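Local atomic coordinates of CrtC domain-containing protein (Fusarium vanettenii 77-13-4, PDB entry 7A0Q), a protein that probably hydrates the phytoalexin kievitone, as a kievitone hydratase of the lyase class built from two lipocalin-like (calycin) domains. Residues V55-T66 against K200-W209; K29-G37 against Y151-A159. All coordinates share one frame; numbering follows the deposited sequence.

Interaction 1: V55-T66 against K200-W209. With IMD (imidazole), chain F.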
loop_
_atom_site.group_PDB
_atom_site.type_symbol
_atom_site.label_atom_id
_atom_site.label_comp_id
_atom_site.label_asym_id
_atom_site.label_seq_id
_atom_site.Cartn_x
_atom_site.Cartn_y
_atom_site.Cartn_z
ATOM N N VAL A 55 -5.454 -13.988 -12.188
ATOM C CA VAL A 55 -6.020 -14.068 -10.842
ATOM C C VAL A 55 -6.940 -12.886 -10.574
ATOM O O VAL A 55 -7.867 -12.988 -9.756
ATOM C CB VAL A 55 -4.875 -14.183 -9.816
ATOM C CG1 VAL A 55 -5.389 -14.148 -8.368
ATOM C CG2 VAL A 55 -4.092 -15.464 -10.058
ATOM N N GLY A 56 -6.719 -11.763 -11.263
ATOM C CA GLY A 56 -7.560 -10.589 -11.145
ATOM C C GLY A 56 -7.194 -9.753 -9.933
ATOM O O GLY A 56 -6.248 -10.049 -9.200
ATOM N N GLY A 57 -7.956 -8.684 -9.723
ATOM C CA GLY A 57 -7.863 -7.911 -8.493
ATOM C C GLY A 57 -6.969 -6.679 -8.633
ATOM O O GLY A 57 -7.117 -5.891 -9.576
ATOM N N SER A 58 -6.065 -6.495 -7.666
ATOM C CA SER A 58 -5.351 -5.247 -7.465
ATOM C C SER A 58 -3.867 -5.524 -7.247
ATOM O O SER A 58 -3.501 -6.474 -6.556
ATOM C CB SER A 58 -5.961 -4.499 -6.264
ATOM O OG SER A 58 -5.156 -3.421 -5.824
ATOM N N TRP A 59 -3.021 -4.684 -7.854
ATOM C CA TRP A 59 -1.565 -4.754 -7.738
ATOM C C TRP A 59 -1.091 -3.357 -7.347
ATOM O O TRP A 59 -1.492 -2.380 -7.982
ATOM C CB TRP A 59 -0.920 -5.205 -9.062
ATOM C CG TRP A 59 -1.297 -6.591 -9.554
ATOM C CD1 TRP A 59 -0.567 -7.730 -9.411
ATOM C CD2 TRP A 59 -2.476 -6.966 -10.301
ATOM N NE1 TRP A 59 -1.213 -8.793 -10.010
ATOM C CE2 TRP A 59 -2.388 -8.346 -10.555
ATOM C CE3 TRP A 59 -3.602 -6.266 -10.755
ATOM C CZ2 TRP A 59 -3.379 -9.046 -11.257
ATOM C CZ3 TRP A 59 -4.583 -6.958 -11.462
ATOM C CH2 TRP A 59 -4.464 -8.336 -11.703
ATOM N N TRP A 60 -0.256 -3.251 -6.310
ATOM C CA TRP A 60 -0.042 -1.964 -5.654
ATOM C C TRP A 60 1.363 -1.889 -5.073
ATOM O O TRP A 60 1.857 -2.869 -4.516
ATOM C CB TRP A 60 -1.103 -1.807 -4.557
ATOM C CG TRP A 60 -1.213 -0.531 -3.812
ATOM C CD1 TRP A 60 -2.175 0.426 -3.978
ATOM C CD2 TRP A 60 -0.415 -0.105 -2.695
ATOM N NE1 TRP A 60 -2.012 1.431 -3.063
ATOM C CE2 TRP A 60 -0.940 1.133 -2.259
ATOM C CE3 TRP A 60 0.689 -0.646 -2.029
ATOM C CZ2 TRP A 60 -0.388 1.850 -1.196
ATOM C CZ3 TRP A 60 1.234 0.066 -0.956
ATOM C CH2 TRP A 60 0.693 1.301 -0.556
ATOM N N SER A 61 2.005 -0.729 -5.210
ATOM C CA SER A 61 3.324 -0.548 -4.616
ATOM C C SER A 61 3.478 0.863 -4.078
ATOM O O SER A 61 3.012 1.834 -4.685
ATOM C CB SER A 61 4.468 -0.856 -5.615
ATOM O OG SER A 61 4.496 0.022 -6.739
ATOM N N SER A 62 4.118 0.961 -2.915
ATOM C CA SER A 62 4.566 2.241 -2.368
ATOM C C SER A 62 6.066 2.161 -2.101
ATOM O O SER A 62 6.516 1.362 -1.274
ATOM C CB SER A 62 3.766 2.605 -1.116
ATOM O OG SER A 62 4.019 1.706 -0.045
ATOM N N SER A 63 6.839 2.956 -2.836
ATOM C CA SER A 63 8.290 2.941 -2.715
ATOM C C SER A 63 8.746 4.126 -1.884
ATOM O O SER A 63 8.390 5.270 -2.184
ATOM C CB SER A 63 8.959 2.980 -4.090
ATOM O OG SER A 63 8.622 1.837 -4.855
ATOM N N TYR A 64 9.501 3.834 -0.830
ATOM C CA TYR A 64 10.113 4.833 0.033
ATOM C C TYR A 64 11.558 4.976 -0.424
ATOM O O TYR A 64 12.370 4.075 -0.200
ATOM C CB TYR A 64 10.026 4.390 1.491
ATOM C CG TYR A 64 8.617 4.078 1.969
ATOM C CD1 TYR A 64 8.051 2.821 1.775
ATOM C CD2 TYR A 64 7.860 5.053 2.614
ATOM C CE1 TYR A 64 6.758 2.543 2.221
ATOM C CE2 TYR A 64 6.586 4.794 3.063
ATOM C CZ TYR A 64 6.037 3.543 2.865
ATOM O OH TYR A 64 4.765 3.325 3.326
ATOM N N ILE A 65 11.874 6.097 -1.076
ATOM C CA ILE A 65 13.066 6.216 -1.910
ATOM C C ILE A 65 14.014 7.257 -1.320
ATOM O O ILE A 65 13.580 8.343 -0.928
ATOM C CB ILE A 65 12.689 6.600 -3.354
ATOM C CG1 ILE A 65 12.083 5.398 -4.097
ATOM C CG2 ILE A 65 13.901 7.162 -4.099
ATOM C CD1 ILE A 65 11.372 5.775 -5.371
ATOM N N THR A 66 15.298 6.914 -1.244
ATOM C CA THR A 66 16.376 7.897 -1.201
ATOM C C THR A 66 17.134 7.788 -2.517
ATOM O O THR A 66 17.507 6.683 -2.921
ATOM C CB THR A 66 17.334 7.664 -0.029
ATOM O OG1 THR A 66 16.601 7.563 1.199
ATOM C CG2 THR A 66 18.333 8.821 0.077
ATOM N N LYS A 200 19.214 2.619 0.680
ATOM C CA LYS A 200 18.462 3.553 1.503
ATOM C C LYS A 200 17.046 3.721 0.970
ATOM O O LYS A 200 16.453 4.796 1.051
ATOM C CB LYS A 200 19.195 4.889 1.597
ATOM C CG LYS A 200 20.501 4.755 2.384
ATOM C CD LYS A 200 21.318 6.033 2.391
ATOM C CE LYS A 200 22.562 5.864 3.270
ATOM N NZ LYS A 200 23.434 7.072 3.247
ATOM N N SER A 201 16.478 2.633 0.453
ATOM C CA SER A 201 15.152 2.633 -0.155
ATOM C C SER A 201 14.479 1.299 0.166
ATOM O O SER A 201 15.144 0.309 0.479
ATOM C CB SER A 201 15.233 2.799 -1.682
ATOM O OG SER A 201 15.790 4.062 -2.058
ATOM N N HIS A 202 13.149 1.269 0.076
ATOM C CA HIS A 202 12.453 -0.015 0.088
ATOM C C HIS A 202 11.063 0.180 -0.485
ATOM O O HIS A 202 10.552 1.295 -0.540
ATOM C CB HIS A 202 12.364 -0.633 1.492
ATOM C CG HIS A 202 11.529 0.157 2.455
ATOM N ND1 HIS A 202 10.230 -0.185 2.787
ATOM C CD2 HIS A 202 11.815 1.277 3.163
ATOM C CE1 HIS A 202 9.759 0.690 3.661
ATOM N NE2 HIS A 202 10.697 1.589 3.901
ATOM N N THR A 203 10.461 -0.923 -0.913
ATOM C CA THR A 203 9.126 -0.885 -1.498
ATOM C C THR A 203 8.230 -1.850 -0.744
ATOM O O THR A 203 8.620 -2.992 -0.489
ATOM C CB THR A 203 9.161 -1.249 -2.993
ATOM O OG1 THR A 203 9.896 -0.247 -3.702
ATOM C CG2 THR A 203 7.749 -1.333 -3.592
ATOM N N TRP A 204 7.033 -1.390 -0.386
ATOM C CA TRP A 204 5.975 -2.266 0.090
ATOM C C TRP A 204 5.118 -2.576 -1.126
ATOM O O TRP A 204 4.498 -1.675 -1.702
ATOM C CB TRP A 204 5.149 -1.607 1.189
ATOM C CG TRP A 204 4.009 -2.469 1.722
ATOM C CD1 TRP A 204 2.961 -3.010 1.011
ATOM C CD2 TRP A 204 3.812 -2.863 3.083
ATOM N NE1 TRP A 204 2.124 -3.710 1.859
ATOM C CE2 TRP A 204 2.627 -3.635 3.134
ATOM C CE3 TRP A 204 4.518 -2.629 4.269
ATOM C CZ2 TRP A 204 2.138 -4.171 4.328
ATOM C CZ3 TRP A 204 4.020 -3.155 5.457
ATOM C CH2 TRP A 204 2.852 -3.926 5.473
ATOM N N TYR A 205 5.119 -3.838 -1.530
ATOM C CA TYR A 205 4.265 -4.327 -2.598
ATOM C C TYR A 205 3.072 -5.034 -1.963
ATOM O O TYR A 205 3.246 -5.910 -1.111
ATOM C CB TYR A 205 5.056 -5.272 -3.505
ATOM C CG TYR A 205 4.201 -5.982 -4.523
ATOM C CD1 TYR A 205 3.870 -5.350 -5.727
ATOM C CD2 TYR A 205 3.744 -7.279 -4.301
ATOM C CE1 TYR A 205 3.089 -5.987 -6.669
ATOM C CE2 TYR A 205 2.950 -7.926 -5.243
ATOM C CZ TYR A 205 2.639 -7.276 -6.421
ATOM O OH TYR A 205 1.868 -7.926 -7.355
ATOM N N ASP A 206 1.864 -4.639 -2.353
ATOM C CA ASP A 206 0.656 -5.224 -1.783
ATOM C C ASP A 206 -0.191 -5.834 -2.890
ATOM O O ASP A 206 -0.515 -5.163 -3.877
ATOM C CB ASP A 206 -0.169 -4.191 -1.001
ATOM C CG ASP A 206 -0.895 -4.810 0.164
ATOM O OD1 ASP A 206 -0.237 -5.118 1.177
ATOM O OD2 ASP A 206 -2.120 -5.002 0.054
ATOM N N ARG A 207 -0.552 -7.097 -2.717
ATOM C CA ARG A 207 -1.325 -7.848 -3.701
ATOM C C ARG A 207 -2.649 -8.257 -3.080
ATOM O O ARG A 207 -2.663 -8.863 -2.007
ATOM C CB ARG A 207 -0.538 -9.086 -4.139
ATOM C CG ARG A 207 -1.298 -10.023 -5.017
ATOM C CD ARG A 207 -1.494 -9.477 -6.414
ATOM N NE ARG A 207 -2.184 -10.478 -7.236
ATOM C CZ ARG A 207 -3.347 -10.279 -7.855
ATOM N NH1 ARG A 207 -3.976 -9.096 -7.771
ATOM N NH2 ARG A 207 -3.876 -11.261 -8.576
ATOM N N GLN A 208 -3.754 -7.938 -3.747
ATOM C CA GLN A 208 -5.066 -8.198 -3.161
ATOM C C GLN A 208 -6.053 -8.584 -4.243
ATOM O O GLN A 208 -6.130 -7.926 -5.280
ATOM C CB GLN A 208 -5.584 -6.969 -2.405
ATOM C CG GLN A 208 -6.886 -7.247 -1.646
ATOM C CD GLN A 208 -7.224 -6.162 -0.652
ATOM O OE1 GLN A 208 -6.533 -5.143 -0.563
ATOM N NE2 GLN A 208 -8.299 -6.373 0.114
ATOM N N TRP A 209 -6.842 -9.624 -3.979
ATOM C CA TRP A 209 -7.868 -10.033 -4.932
ATOM C C TRP A 209 -9.042 -10.597 -4.138
ATOM O O TRP A 209 -8.893 -10.975 -2.978
ATOM C CB TRP A 209 -7.304 -11.022 -5.975
ATOM C CG TRP A 209 -6.851 -12.385 -5.482
ATOM C CD1 TRP A 209 -7.494 -13.577 -5.680
ATOM C CD2 TRP A 209 -5.661 -12.695 -4.738
ATOM N NE1 TRP A 209 -6.783 -14.599 -5.108
ATOM C CE2 TRP A 209 -5.661 -14.092 -4.514
ATOM C CE3 TRP A 209 -4.605 -11.927 -4.225
ATOM C CZ2 TRP A 209 -4.637 -14.736 -3.819
ATOM C CZ3 TRP A 209 -3.608 -12.561 -3.511
ATOM C CH2 TRP A 209 -3.630 -13.959 -3.316
HETATM N N1 IMD F . -4.899 -0.920 0.047
HETATM C C2 IMD F . -4.561 -2.063 0.685
HETATM N N3 IMD F . -3.385 -2.501 0.170
HETATM C C4 IMD F . -2.985 -1.636 -0.777
HETATM C C5 IMD F . -3.936 -0.636 -0.856
HETATM O O HOH W 1 -3.390 -4.457 -4.152
#
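Arg207 and Trp59 form the tight end of this antiparallel strand pair in the N-terminal lipocalin-like domain. The guanidinium lies flat on the indole, its plane 8° from the ring and the centres 3.8 Å apart, an off-centre cation-pi stack. Arginine suits the place because its edge still donates: NH1 and NH2 both reach Gly56 O, NH2 at 2.7 Å, and NH1 also meets Ser58 O at 2.9 Å from above the carbonyl plane, on the face opposite Gln208 N. With chi2 near 73°, the Arg207 chain bends to bring its end back over Trp59, while NE goes to Ser50 O. At the same end a methyl, Val55 CG1, sits over the Trp209 five-membered ring. Further along, Ser63 OG and Thr203 OG1 share a hydrogen bond of 2.7 Å, either being a possible donor. On the other face the Tyr64 and His202 rings, 17° from parallel, barely overlap.

Looser packing is confined to partly exposed Ser58 and Gln208, where a water links Ser58 OG, also bonded to His78 NE2, to Asp206 O. Nearby an imidazole, probably from the crystallisation liquor, lies over Trp60. Trp204 NE1 holds Asp206 OD1 at 2.8 Å in an almost straight bond, while OD2 accepts from imidazole N3, also at 2.8 Å. A fixed carboxylate beside an indole face, with Glu340 also binding the imidazole, suggests that the spot could accept a flat hydrogen-bond donor.

Interaction 2: K29-G37 against Y151-A159; sequences KPENSKTTG and YDATTGAVA
Glu31 O and Thr154 OG1 meet at 2.6 Å where the N-terminal segment 29-37 crosses a beta-strand connection of the lipocalin-like domain. This link between strands 145-152 and 158-168 makes two successive inverse gamma turns, centred on Ala153 and Thr154, and the irregular segment binds both its backbone and its threonine hydroxyls. Threonine suits position 154: its hydroxyl sits between its own backbone N and carbonyl carbon, chi1 66°, and reaches Glu31 O from above the carbonyl plane. Next door, Thr155 OG1 takes a different rotamer, anti to its backbone N at -176°, and donates to Glu31 OE1 at 2.6 Å on the anti side of the carboxylate, tilted 33° out of its plane. Ser33 N closes on Thr154 O at 2.9 Å, nearly straight at the hydrogen but from well above the carbonyl plane.

Thr35 bonds to both sides of the turn. Its hydroxyl donates to Ala153 O, 2.7 Å from OG1, and its carbonyl accepts from Ala157 N. Gly156 CA adds a CA-H...O contact of 3.6 Å to Thr35 O.

In the second shell, Arg253 holds Glu31 OE2 in a salt bridge and also binds Gly156 O, probably stabilising the carboxylate as an anion. The Thr155 hydroxyl accepts from Ser180 N, and Glu31 pairs by its backbone with the same residue of strand 171-189. Gly156 N, finally, donates to a water 3.0 Å away.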
loop_
_atom_site.group_PDB
_atom_site.type_symbol
_atom_site.label_atom_id
_atom_site.label_comp_id
_atom_site.label_asym_id
_atom_site.label_seq_id
_atom_site.Cartn_x
_atom_site.Cartn_y
_atom_site.Cartn_z
ATOM N N LYS A 29 15.288 1.595 4.257
ATOM C CA LYS A 29 16.271 0.580 3.899
ATOM C C LYS A 29 15.555 -0.739 3.652
ATOM O O LYS A 29 14.495 -0.984 4.242
ATOM C CB LYS A 29 17.334 0.420 4.997
ATOM C CG LYS A 29 16.784 0.020 6.348
ATOM C CD LYS A 29 17.872 0.047 7.428
ATOM C CE LYS A 29 18.364 1.470 7.686
ATOM N NZ LYS A 29 19.283 1.584 8.861
ATOM N N PRO A 30 16.091 -1.604 2.801
ATOM C CA PRO A 30 15.424 -2.875 2.515
ATOM C C PRO A 30 15.751 -3.940 3.549
ATOM O O PRO A 30 16.753 -3.875 4.267
ATOM C CB PRO A 30 15.986 -3.265 1.149
ATOM C CG PRO A 30 17.393 -2.708 1.185
ATOM C CD PRO A 30 17.315 -1.431 1.993
ATOM N N GLU A 31 14.880 -4.941 3.604
ATOM C CA GLU A 31 15.244 -6.178 4.269
ATOM C C GLU A 31 16.014 -7.067 3.302
ATOM O O GLU A 31 16.074 -6.817 2.092
ATOM C CB GLU A 31 13.999 -6.889 4.817
ATOM C CG GLU A 31 13.440 -6.142 6.005
ATOM C CD GLU A 31 12.129 -6.714 6.526
ATOM O OE1 GLU A 31 11.432 -7.430 5.771
ATOM O OE2 GLU A 31 11.811 -6.435 7.702
ATOM N N ASN A 32 16.645 -8.106 3.854
ATOM C CA ASN A 32 17.368 -9.077 3.048
ATOM C C ASN A 32 17.037 -10.476 3.572
ATOM O O ASN A 32 17.903 -11.238 3.995
ATOM C CB ASN A 32 18.876 -8.806 3.063
ATOM C CG ASN A 32 19.645 -9.724 2.121
ATOM O OD1 ASN A 32 19.170 -10.064 1.033
ATOM N ND2 ASN A 32 20.842 -10.123 2.534
ATOM N N SER A 33 15.757 -10.828 3.533
ATOM C CA SER A 33 15.279 -12.097 4.061
ATOM C C SER A 33 14.523 -12.864 2.981
ATOM O O SER A 33 14.322 -12.386 1.861
ATOM C CB SER A 33 14.388 -11.871 5.285
ATOM O OG SER A 33 13.601 -10.709 5.123
ATOM N N LYS A 34 14.094 -14.070 3.340
ATOM C CA LYS A 34 13.327 -14.911 2.434
ATOM C C LYS A 34 11.852 -14.530 2.506
ATOM O O LYS A 34 11.332 -14.240 3.586
ATOM C CB LYS A 34 13.515 -16.388 2.784
ATOM C CG LYS A 34 14.986 -16.777 2.982
ATOM C CD LYS A 34 15.807 -16.393 1.753
ATOM C CE LYS A 34 16.655 -17.553 1.248
ATOM N NZ LYS A 34 16.721 -17.578 -0.240
ATOM N N THR A 35 11.171 -14.572 1.357
ATOM C CA THR A 35 9.824 -14.000 1.249
ATOM C C THR A 35 8.813 -14.740 2.122
ATOM O O THR A 35 7.944 -14.116 2.751
ATOM C CB THR A 35 9.364 -14.012 -0.216
ATOM O OG1 THR A 35 10.445 -13.606 -1.071
ATOM C CG2 THR A 35 8.203 -13.056 -0.418
ATOM N N THR A 36 8.882 -16.067 2.164
ATOM C CA THR A 36 7.944 -16.853 2.950
ATOM C C THR A 36 8.594 -17.447 4.190
ATOM O O THR A 36 7.977 -18.273 4.871
ATOM C CB THR A 36 7.311 -17.954 2.088
ATOM O OG1 THR A 36 8.328 -18.596 1.308
ATOM C CG2 THR A 36 6.272 -17.350 1.143
ATOM N N GLY A 37 9.831 -17.049 4.484
ATOM C CA GLY A 37 10.483 -17.438 5.723
ATOM C C GLY A 37 10.630 -18.939 5.849
ATOM O O GLY A 37 11.113 -19.626 4.945
ATOM N N TYR A 151 11.822 -3.948 -8.017
ATOM C CA TYR A 151 12.011 -4.358 -6.633
ATOM C C TYR A 151 12.026 -5.877 -6.541
ATOM O O TYR A 151 11.493 -6.589 -7.396
ATOM C CB TYR A 151 10.955 -3.741 -5.680
ATOM C CG TYR A 151 9.568 -3.615 -6.269
ATOM C CD1 TYR A 151 9.239 -2.551 -7.103
ATOM C CD2 TYR A 151 8.592 -4.570 -6.000
ATOM C CE1 TYR A 151 7.974 -2.449 -7.667
ATOM C CE2 TYR A 151 7.332 -4.473 -6.559
ATOM C CZ TYR A 151 7.028 -3.410 -7.382
ATOM O OH TYR A 151 5.774 -3.319 -7.942
ATOM N N ASP A 152 12.683 -6.351 -5.487
ATOM C CA ASP A 152 13.001 -7.758 -5.268
ATOM C C ASP A 152 12.515 -8.095 -3.863
ATOM O O ASP A 152 12.907 -7.430 -2.897
ATOM C CB ASP A 152 14.516 -7.968 -5.425
ATOM C CG ASP A 152 14.978 -9.396 -5.157
ATOM O OD1 ASP A 152 14.171 -10.263 -4.765
ATOM O OD2 ASP A 152 16.195 -9.654 -5.352
ATOM N N ALA A 153 11.654 -9.108 -3.755
ATOM C CA ALA A 153 10.903 -9.367 -2.525
ATOM C C ALA A 153 11.768 -10.057 -1.466
ATOM O O ALA A 153 11.439 -11.123 -0.944
ATOM C CB ALA A 153 9.661 -10.187 -2.840
ATOM N N THR A 154 12.872 -9.388 -1.126
ATOM C CA THR A 154 13.809 -9.802 -0.088
ATOM C C THR A 154 13.274 -9.516 1.313
ATOM O O THR A 154 13.988 -8.970 2.155
ATOM C CB THR A 154 15.135 -9.063 -0.306
ATOM O OG1 THR A 154 14.921 -7.656 -0.078
ATOM C CG2 THR A 154 15.634 -9.281 -1.713
ATOM N N THR A 155 12.015 -9.878 1.576
ATOM C CA THR A 155 11.307 -9.347 2.732
ATOM C C THR A 155 10.202 -10.326 3.124
ATOM O O THR A 155 9.503 -10.861 2.256
ATOM C CB THR A 155 10.748 -7.948 2.411
ATOM O OG1 THR A 155 10.138 -7.375 3.573
ATOM C CG2 THR A 155 9.744 -7.989 1.231
ATOM N N GLY A 156 10.074 -10.575 4.426
ATOM C CA GLY A 156 9.086 -11.538 4.908
ATOM C C GLY A 156 7.656 -11.046 4.696
ATOM O O GLY A 156 7.318 -9.906 5.037
ATOM N N ALA A 157 6.808 -11.906 4.128
ATOM C CA ALA A 157 5.459 -11.485 3.764
ATOM C C ALA A 157 4.591 -11.223 4.990
ATOM O O ALA A 157 4.732 -11.870 6.036
ATOM C CB ALA A 157 4.770 -12.541 2.892
ATOM N N VAL A 158 3.701 -10.236 4.847
ATOM C CA VAL A 158 2.593 -9.993 5.772
ATOM C C VAL A 158 1.397 -10.737 5.194
ATOM O O VAL A 158 0.879 -10.360 4.141
ATOM C CB VAL A 158 2.282 -8.494 5.900
ATOM C CG1 VAL A 158 1.070 -8.255 6.810
ATOM C CG2 VAL A 158 3.513 -7.712 6.377
ATOM N N ALA A 159 0.972 -11.802 5.872
ATOM C CA ALA A 159 -0.155 -12.622 5.429
ATOM C C ALA A 159 -1.390 -12.124 6.176
ATOM O O ALA A 159 -1.653 -12.536 7.313
ATOM C CB ALA A 159 0.115 -14.103 5.693
HETATM O O HOH W 2 11.776 -10.704 6.848
#

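In the fold
Both contacts belong to the N-terminal lipocalin-like half, their centres about 12 Å apart. Along the chain their segments alternate: 29-37, 55-66, 151-159, then 200-209. Interaction 1 is buried near the centre of the molecule, whereas interaction 2 lies at the surface. Strand 171-189 joins them, pairing with 202-210 and also with 145-152 and 158-168. They also touch directly: Pro30 packs on Ser201, and the Tyr151 hydroxyl abuts Ser61 and Tyr205. Contacts to the C-terminal barrel come from both, through Tyr64 with Gln223 and Glu31 with Arg253, so the N-terminal segment, the strand pair and the second domain are tied together.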